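Local coordinates for IclR transcriptional regulator (Thermotoga maritima, PDB 1MKM), which probably binds DNA as a transcription factor of the IclR family, through an N-terminal winged helix-turn-helix domain, at residues V46-G51 with K59-G64; D105-V110 with E148-E153. All coordinates share one frame; numbering follows the deposited sequence.

Interaction 1 (V46-G51 with K59-G64); sequences VLEEKG and KRYVPG
Glu-48 meets Tyr-61 with a single carboxylate oxygen. OE2 of Glu-48 comes to the ring edge and lies near the ring plane, 3.6 Å from Tyr-61 CE2 and 3.8 Å from Tyr-61 OH. The two side chains cross at about a right angle, and the carboxylate plane stands nearly upright on the ring plane (84°). The approach would probably be mildly favourable, since the ring's C-H edge is slightly positive, at a length of ordinary van der Waals contact. Glu-48 gets there by stretching out: CG is anti to its backbone N (chi1 -178°) and the rest of the chain is extended, carrying the acid away from the helix and over to the strand. In Tyr-61 the bond from CA to CB already points toward the helix, and CG lies anti to the carbonyl carbon.

The contact belongs to a winged helix-turn-helix domain. Helix 37-50 is the third helix of the domain, the usual place of the recognition helix, and strand 61-63 pairs with strand 53-55 to form the wing. The Tyr-61 ring is buried between these elements, touching Tyr-41 and Met-44 of the same helix and Val-53 and Arg-55 of the neighbouring strand. Arg-55 also touches the Glu-48 side chain.

Farther along, glycines take over. Gly-51 ends the helix in a Schellman motif, with positive phi (88°) and a bond from its N to Glu-48 O of 3.0 Å. Its carbonyl then turns to Gly-64, where Gly-64 CA makes a C-H...O contact of 3.3 Å with Gly-51 O. A CB on Gly-64 would fall only 1.9 Å from Gly-51 O, so a side chain there would probably not fit without a backbone shift.

Interaction 2 (D105-V110 with E148-E153); sequences DGFEGV and EKELKE
Gly-106 and Phe-107 form the two-residue turn that joins strands 98-105 and 108-115, and helix 148-157 passes beside it. Their backbone angles are those of a type II' turn, with Asp-105 N bonded to Glu-108 O at 2.9 Å and a weak return bond from Glu-108 N to Asp-105 O at 3.4 Å. The backbones stay apart: the nearest CA atoms, of Phe-107 and Leu-151, are 9.4 Å from each other, and mainly side chains bridge the gap.

Phe-107 spans most of it, its ring tip reaching the helix. Glu-153 crosses it at about a right angle, and Glu-153 OE1 approaches the ring obliquely, 2.9 Å from Phe-107 CZ, a short contact to be read with caution; the carboxylate is turned 53° from the ring. This hairpin belongs to the antiparallel sheet of the C-terminal domain, a GAF-like fold, and the contact joins its turn to a surface helix. Glu-150, extended from a CG anti to its N (chi1 -168°), slides past the ring in the opposite direction, its carboxylate only 18° from the ring plane and OE2 4.2 Å from Phe-107 CE1. Its OE1 is hydrogen-bonded to Tyr-210 OH, and Lys-104 NZ binds Gly-106 O while forming a long, weak ion pair with Glu-150 OE2. An alanine in place of Phe-107 would probably open a gap between turn and helix, leaving Tyr-154 without the ring it meets.

In the fold
Interaction 1 is partly buried and lies in the winged helix-turn-helix domain, probably the DNA-binding part, whereas interaction 2 is a surface contact in the C-terminal domain; their centres are 40 Å apart, on opposite sides of the chain's centre, with no touch between them. Each sets a helix against part of a beta hairpin, and in each a glutamate carboxylate meets an aromatic ring. They differ in where the hairpin is used: 46-51 with 59-64 engages a wing strand, with a buried tyrosine and a close glycine backbone contact, while 105-110 with 148-153 engages a turn mainly through side chains, with two acids round one phenylalanine. Other residues of both pairs of segments pack on the second subunit.

Interaction 1 (V46-G51 with K59-G64)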
ATOM      1  N   VAL B  46      -2.734  15.293 -27.655  1.00 53.85           N
ATOM      2  CA  VAL B  46      -3.732  14.420 -28.278  1.00 49.31           C
ATOM      3  C   VAL B  46      -3.831  13.096 -27.518  1.00 53.09           C
ATOM      4  O   VAL B  46      -4.932  12.600 -27.253  1.00 48.55           O
ATOM      5  CB  VAL B  46      -3.403  14.135 -29.772  1.00 43.21           C
ATOM      6  CG1 VAL B  46      -4.464  13.231 -30.361  1.00 34.47           C
ATOM      7  CG2 VAL B  46      -3.348  15.446 -30.571  1.00 45.49           C
ATOM      8  N   LEU B  47      -2.679  12.523 -27.170  1.00 42.42           N
ATOM      9  CA  LEU B  47      -2.652  11.273 -26.417  1.00 43.51           C
ATOM     10  C   LEU B  47      -3.383  11.485 -25.101  1.00 46.17           C
ATOM     11  O   LEU B  47      -4.117  10.610 -24.641  1.00 43.20           O
ATOM     12  CB  LEU B  47      -1.214  10.835 -26.130  1.00 40.73           C
ATOM     13  CG  LEU B  47      -0.352  10.346 -27.299  1.00 45.44           C
ATOM     14  CD1 LEU B  47       1.089  10.034 -26.843  1.00 36.12           C
ATOM     15  CD2 LEU B  47      -0.995   9.122 -27.881  1.00 47.51           C
ATOM     16  N   GLU B  48      -3.193  12.654 -24.497  1.00 43.94           N
ATOM     17  CA  GLU B  48      -3.859  12.937 -23.234  1.00 47.86           C
ATOM     18  C   GLU B  48      -5.367  13.108 -23.420  1.00 52.33           C
ATOM     19  O   GLU B  48      -6.160  12.544 -22.662  1.00 40.66           O
ATOM     20  CB  GLU B  48      -3.269  14.184 -22.584  1.00 42.69           C
ATOM     21  CG  GLU B  48      -3.889  14.483 -21.242  1.00 55.80           C
ATOM     22  CD  GLU B  48      -3.229  15.642 -20.524  1.00 50.44           C
ATOM     23  OE1 GLU B  48      -3.773  16.060 -19.484  1.00 78.79           O
ATOM     24  OE2 GLU B  48      -2.179  16.136 -20.983  1.00 62.96           O
ATOM     25  N   GLU B  49      -5.749  13.884 -24.439  1.00 45.67           N
ATOM     26  CA  GLU B  49      -7.155  14.151 -24.754  1.00 50.17           C
ATOM     27  C   GLU B  49      -7.911  12.868 -25.122  1.00 56.63           C
ATOM     28  O   GLU B  49      -9.120  12.752 -24.893  1.00 47.75           O
ATOM     29  CB  GLU B  49      -7.233  15.166 -25.906  1.00 60.60           C
ATOM     30  CG  GLU B  49      -8.258  14.840 -26.993  1.00 74.45           C
ATOM     31  CD  GLU B  49      -9.554  15.610 -26.846  1.00 84.86           C
ATOM     32  OE1 GLU B  49      -9.537  16.844 -27.052  1.00 95.46           O
ATOM     33  OE2 GLU B  49     -10.589  14.987 -26.527  1.00 82.38           O
ATOM     34  N   LYS B  50      -7.195  11.902 -25.688  1.00 58.97           N
ATOM     35  CA  LYS B  50      -7.806  10.637 -26.086  1.00 59.23           C
ATOM     36  C   LYS B  50      -7.838   9.642 -24.933  1.00 59.64           C
ATOM     37  O   LYS B  50      -8.481   8.596 -25.036  1.00 64.98           O
ATOM     38  CB  LYS B  50      -7.051  10.031 -27.274  1.00 54.87           C
ATOM     39  CG  LYS B  50      -7.200  10.798 -28.585  1.00 68.66           C
ATOM     40  CD  LYS B  50      -8.611  10.689 -29.117  1.00 69.68           C
ATOM     41  CE  LYS B  50      -8.808  11.507 -30.383  1.00 59.18           C
ATOM     42  NZ  LYS B  50     -10.254  11.528 -30.743  1.00 51.04           N
ATOM     43  N   GLY B  51      -7.132   9.967 -23.848  1.00 53.50           N
ATOM     44  CA  GLY B  51      -7.105   9.102 -22.683  1.00 48.31           C
ATOM     45  C   GLY B  51      -6.038   8.016 -22.651  1.00 51.72           C
ATOM     46  O   GLY B  51      -6.060   7.160 -21.766  1.00 48.85           O
ATOM     47  N   LYS B  59       2.656  17.602 -13.704  1.00 56.15           N
ATOM     48  CA  LYS B  59       2.810  17.645 -15.155  1.00 63.69           C
ATOM     49  C   LYS B  59       3.591  16.489 -15.807  1.00 64.40           C
ATOM     50  O   LYS B  59       3.895  16.532 -17.005  1.00 61.95           O
ATOM     51  CB  LYS B  59       3.404  18.991 -15.576  1.00 67.87           C
ATOM     52  CG  LYS B  59       2.387  20.131 -15.535  1.00 71.41           C
ATOM     53  CD  LYS B  59       2.905  21.380 -16.234  1.00 82.82           C
ATOM     54  CE  LYS B  59       1.813  22.429 -16.373  1.00 88.10           C
ATOM     55  NZ  LYS B  59       2.286  23.659 -17.069  1.00 73.41           N
ATOM     56  N   ARG B  60       3.906  15.460 -15.018  1.00 66.61           N
ATOM     57  CA  ARG B  60       4.603  14.277 -15.521  1.00 65.68           C
ATOM     58  C   ARG B  60       3.501  13.357 -16.050  1.00 63.11           C
ATOM     59  O   ARG B  60       2.354  13.442 -15.603  1.00 57.97           O
ATOM     60  CB  ARG B  60       5.371  13.581 -14.398  1.00 68.17           C
ATOM     61  CG  ARG B  60       6.325  14.489 -13.651  1.00 78.59           C
ATOM     62  CD  ARG B  60       7.634  14.644 -14.376  1.00 68.08           C
ATOM     63  NE  ARG B  60       8.381  13.396 -14.358  1.00 69.70           N
ATOM     64  CZ  ARG B  60       9.628  13.276 -14.795  1.00 71.53           C
ATOM     65  NH1 ARG B  60      10.264  14.335 -15.282  1.00 73.83           N
ATOM     66  NH2 ARG B  60      10.238  12.097 -14.746  1.00 63.43           N
ATOM     67  N   TYR B  61       3.855  12.470 -16.979  1.00 54.90           N
ATOM     68  CA  TYR B  61       2.884  11.581 -17.612  1.00 50.95           C
ATOM     69  C   TYR B  61       2.879  10.093 -17.230  1.00 53.52           C
ATOM     70  O   TYR B  61       3.917   9.460 -17.073  1.00 42.54           O
ATOM     71  CB  TYR B  61       3.023  11.674 -19.130  1.00 54.87           C
ATOM     72  CG  TYR B  61       2.630  13.008 -19.730  1.00 49.57           C
ATOM     73  CD1 TYR B  61       3.557  14.047 -19.852  1.00 47.84           C
ATOM     74  CD2 TYR B  61       1.340  13.215 -20.212  1.00 47.51           C
ATOM     75  CE1 TYR B  61       3.201  15.261 -20.451  1.00 53.36           C
ATOM     76  CE2 TYR B  61       0.975  14.419 -20.809  1.00 53.21           C
ATOM     77  CZ  TYR B  61       1.907  15.431 -20.929  1.00 42.37           C
ATOM     78  OH  TYR B  61       1.545  16.594 -21.554  1.00 58.11           O
ATOM     79  N   VAL B  62       1.673   9.550 -17.150  1.00 46.23           N
ATOM     80  CA  VAL B  62       1.462   8.159 -16.806  1.00 50.16           C
ATOM     81  C   VAL B  62       0.414   7.596 -17.760  1.00 52.67           C
ATOM     82  O   VAL B  62      -0.440   8.328 -18.261  1.00 50.42           O
ATOM     83  CB  VAL B  62       0.999   8.062 -15.326  1.00 47.83           C
ATOM     84  CG1 VAL B  62      -0.190   7.161 -15.189  1.00 58.98           C
ATOM     85  CG2 VAL B  62       2.151   7.582 -14.462  1.00 47.66           C
ATOM     86  N   PRO B  63       0.478   6.290 -18.049  1.00 58.32           N
ATOM     87  CA  PRO B  63      -0.514   5.716 -18.963  1.00 62.74           C
ATOM     88  C   PRO B  63      -1.960   5.867 -18.499  1.00 59.24           C
ATOM     89  O   PRO B  63      -2.264   5.764 -17.311  1.00 61.10           O
ATOM     90  CB  PRO B  63      -0.078   4.248 -19.089  1.00 58.92           C
ATOM     91  CG  PRO B  63       0.711   4.002 -17.845  1.00 69.04           C
ATOM     92  CD  PRO B  63       1.473   5.283 -17.648  1.00 63.47           C
ATOM     93  N   GLY B  64      -2.838   6.116 -19.463  1.00 50.20           N
ATOM     94  CA  GLY B  64      -4.250   6.286 -19.186  1.00 40.33           C
ATOM     95  C   GLY B  64      -5.018   4.980 -19.161  1.00 47.37           C
ATOM     96  O   GLY B  64      -4.440   3.894 -19.224  1.00 50.11           O
TER

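Interaction 2 (D105-V110 with E148-E153)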
ATOM      1  N   ASP B 105      -4.836 -19.021 -33.463  1.00 54.00           N
ATOM      2  CA  ASP B 105      -4.889 -18.015 -34.529  1.00 64.67           C
ATOM      3  C   ASP B 105      -3.839 -18.317 -35.599  1.00 61.04           C
ATOM      4  O   ASP B 105      -2.731 -17.769 -35.581  1.00 52.49           O
ATOM      5  CB  ASP B 105      -4.655 -16.616 -33.958  1.00 66.97           C
ATOM      6  CG  ASP B 105      -4.989 -15.523 -34.951  1.00 71.12           C
ATOM      7  OD1 ASP B 105      -6.149 -15.480 -35.412  1.00 77.21           O
ATOM      8  OD2 ASP B 105      -4.097 -14.710 -35.269  1.00 76.76           O
ATOM      9  N   GLY B 106      -4.213 -19.188 -36.532  1.00 67.15           N
ATOM     10  CA  GLY B 106      -3.302 -19.592 -37.582  1.00 66.31           C
ATOM     11  C   GLY B 106      -2.329 -20.631 -37.048  1.00 64.22           C
ATOM     12  O   GLY B 106      -2.736 -21.665 -36.513  1.00 66.17           O
ATOM     13  N   PHE B 107      -1.041 -20.335 -37.186  1.00 62.43           N
ATOM     14  CA  PHE B 107       0.042 -21.204 -36.744  1.00 62.73           C
ATOM     15  C   PHE B 107       0.664 -20.645 -35.465  1.00 68.37           C
ATOM     16  O   PHE B 107       1.809 -20.960 -35.108  1.00 65.44           O
ATOM     17  CB  PHE B 107       1.104 -21.308 -37.846  1.00 75.37           C
ATOM     18  CG  PHE B 107       0.659 -22.090 -39.056  1.00 77.14           C
ATOM     19  CD1 PHE B 107      -0.696 -22.285 -39.327  1.00 73.97           C
ATOM     20  CD2 PHE B 107       1.599 -22.622 -39.936  1.00 80.01           C
ATOM     21  CE1 PHE B 107      -1.107 -22.993 -40.455  1.00 84.50           C
ATOM     22  CE2 PHE B 107       1.198 -23.331 -41.069  1.00 84.26           C
ATOM     23  CZ  PHE B 107      -0.156 -23.518 -41.327  1.00 78.70           C
ATOM     24  N   GLU B 108      -0.106 -19.791 -34.793  1.00 68.90           N
ATOM     25  CA  GLU B 108       0.295 -19.179 -33.530  1.00 62.07           C
ATOM     26  C   GLU B 108      -0.866 -19.263 -32.552  1.00 59.59           C
ATOM     27  O   GLU B 108      -2.004 -19.558 -32.925  1.00 53.65           O
ATOM     28  CB  GLU B 108       0.648 -17.705 -33.716  1.00 69.39           C
ATOM     29  CG  GLU B 108       2.086 -17.437 -34.078  1.00 83.62           C
ATOM     30  CD  GLU B 108       2.402 -15.960 -34.059  1.00 85.60           C
ATOM     31  OE1 GLU B 108       1.686 -15.197 -34.742  1.00 92.01           O
ATOM     32  OE2 GLU B 108       3.360 -15.560 -33.365  1.00 86.48           O
ATOM     33  N   GLY B 109      -0.556 -19.001 -31.291  1.00 66.76           N
ATOM     34  CA  GLY B 109      -1.566 -18.994 -30.257  1.00 59.39           C
ATOM     35  C   GLY B 109      -1.481 -17.664 -29.526  1.00 55.24           C
ATOM     36  O   GLY B 109      -0.447 -16.990 -29.552  1.00 43.08           O
ATOM     37  N   VAL B 110      -2.576 -17.273 -28.886  1.00 54.42           N
ATOM     38  CA  VAL B 110      -2.595 -16.028 -28.131  1.00 58.49           C
ATOM     39  C   VAL B 110      -3.199 -16.241 -26.745  1.00 48.00           C
ATOM     40  O   VAL B 110      -4.231 -16.892 -26.593  1.00 56.82           O
ATOM     41  CB  VAL B 110      -3.436 -14.917 -28.814  1.00 43.01           C
ATOM     42  CG1 VAL B 110      -3.192 -13.618 -28.085  1.00 40.11           C
ATOM     43  CG2 VAL B 110      -3.100 -14.789 -30.279  1.00 51.09           C
ATOM     44  N   GLU B 148      -5.270 -33.013 -40.548  1.00 98.78           N
ATOM     45  CA  GLU B 148      -3.990 -33.483 -41.078  1.00 95.66           C
ATOM     46  C   GLU B 148      -3.412 -32.601 -42.178  1.00 96.58           C
ATOM     47  O   GLU B 148      -2.219 -32.294 -42.176  1.00 93.54           O
ATOM     48  CB  GLU B 148      -4.158 -34.915 -41.592  1.00 98.26           C
ATOM     49  CG  GLU B 148      -5.494 -35.162 -42.286  1.00 98.35           C
ATOM     50  CD  GLU B 148      -5.698 -34.275 -43.504  1.00105.90           C
ATOM     51  OE1 GLU B 148      -4.975 -34.466 -44.503  1.00114.81           O
ATOM     52  OE2 GLU B 148      -6.571 -33.379 -43.462  1.00 97.88           O
ATOM     53  N   LYS B 149      -4.270 -32.205 -43.115  1.00 99.59           N
ATOM     54  CA  LYS B 149      -3.900 -31.350 -44.241  1.00 97.85           C
ATOM     55  C   LYS B 149      -3.246 -30.066 -43.745  1.00 98.08           C
ATOM     56  O   LYS B 149      -2.093 -29.767 -44.077  1.00 96.92           O
ATOM     57  CB  LYS B 149      -5.152 -31.002 -45.048  1.00 95.13           C
ATOM     58  CG  LYS B 149      -4.932 -29.972 -46.139  1.00103.95           C
ATOM     59  CD  LYS B 149      -6.258 -29.546 -46.745  1.00108.21           C
ATOM     60  CE  LYS B 149      -6.070 -28.433 -47.762  1.00112.16           C
ATOM     61  NZ  LYS B 149      -7.374 -27.880 -48.213  1.00113.48           N
ATOM     62  N   GLU B 150      -4.003 -29.310 -42.953  1.00 97.37           N
ATOM     63  CA  GLU B 150      -3.528 -28.058 -42.385  1.00 92.49           C
ATOM     64  C   GLU B 150      -2.247 -28.354 -41.622  1.00 91.80           C
ATOM     65  O   GLU B 150      -1.256 -27.627 -41.731  1.00 92.50           O
ATOM     66  CB  GLU B 150      -4.572 -27.494 -41.426  1.00 82.39           C
ATOM     67  CG  GLU B 150      -4.300 -26.065 -40.997  1.00 78.54           C
ATOM     68  CD  GLU B 150      -4.951 -25.723 -39.669  1.00 73.88           C
ATOM     69  OE1 GLU B 150      -6.147 -26.038 -39.483  1.00 68.13           O
ATOM     70  OE2 GLU B 150      -4.265 -25.132 -38.811  1.00 62.46           O
ATOM     71  N   LEU B 151      -2.288 -29.436 -40.850  1.00 92.58           N
ATOM     72  CA  LEU B 151      -1.150 -29.880 -40.044  1.00 92.94           C
ATOM     73  C   LEU B 151       0.104 -29.967 -40.903  1.00 88.13           C
ATOM     74  O   LEU B 151       1.070 -29.223 -40.710  1.00 64.93           O
ATOM     75  CB  LEU B 151      -1.448 -31.257 -39.435  1.00 97.58           C
ATOM     76  CG  LEU B 151      -0.329 -31.936 -38.638  1.00103.01           C
ATOM     77  CD1 LEU B 151       0.039 -31.078 -37.433  1.00109.09           C
ATOM     78  CD2 LEU B 151      -0.782 -33.318 -38.190  1.00 97.83           C
ATOM     79  N   LYS B 152       0.055 -30.891 -41.857  1.00 96.76           N
ATOM     80  CA  LYS B 152       1.147 -31.137 -42.785  1.00103.64           C
ATOM     81  C   LYS B 152       1.826 -29.845 -43.229  1.00105.91           C
ATOM     82  O   LYS B 152       3.058 -29.782 -43.336  1.00102.36           O
ATOM     83  CB  LYS B 152       0.613 -31.915 -43.996  1.00104.31           C
ATOM     84  CG  LYS B 152       0.009 -33.269 -43.612  1.00104.40           C
ATOM     85  CD  LYS B 152      -0.620 -33.995 -44.793  1.00100.69           C
ATOM     86  CE  LYS B 152      -1.199 -35.339 -44.357  1.00 91.70           C
ATOM     87  NZ  LYS B 152      -1.869 -36.048 -45.480  1.00 79.85           N
ATOM     88  N   GLU B 153       1.025 -28.808 -43.468  1.00103.56           N
ATOM     89  CA  GLU B 153       1.582 -27.537 -43.894  1.00 99.26           C
ATOM     90  C   GLU B 153       2.334 -26.845 -42.768  1.00 99.54           C
ATOM     91  O   GLU B 153       3.368 -26.219 -43.006  1.00 96.81           O
ATOM     92  CB  GLU B 153       0.496 -26.595 -44.400  1.00 99.50           C
ATOM     93  CG  GLU B 153       1.096 -25.333 -44.996  1.00102.70           C
ATOM     94  CD  GLU B 153       0.085 -24.237 -45.222  1.00103.64           C
ATOM     95  OE1 GLU B 153      -0.345 -23.609 -44.230  1.00 97.27           O
ATOM     96  OE2 GLU B 153      -0.278 -24.008 -46.393  1.00104.57           O
TER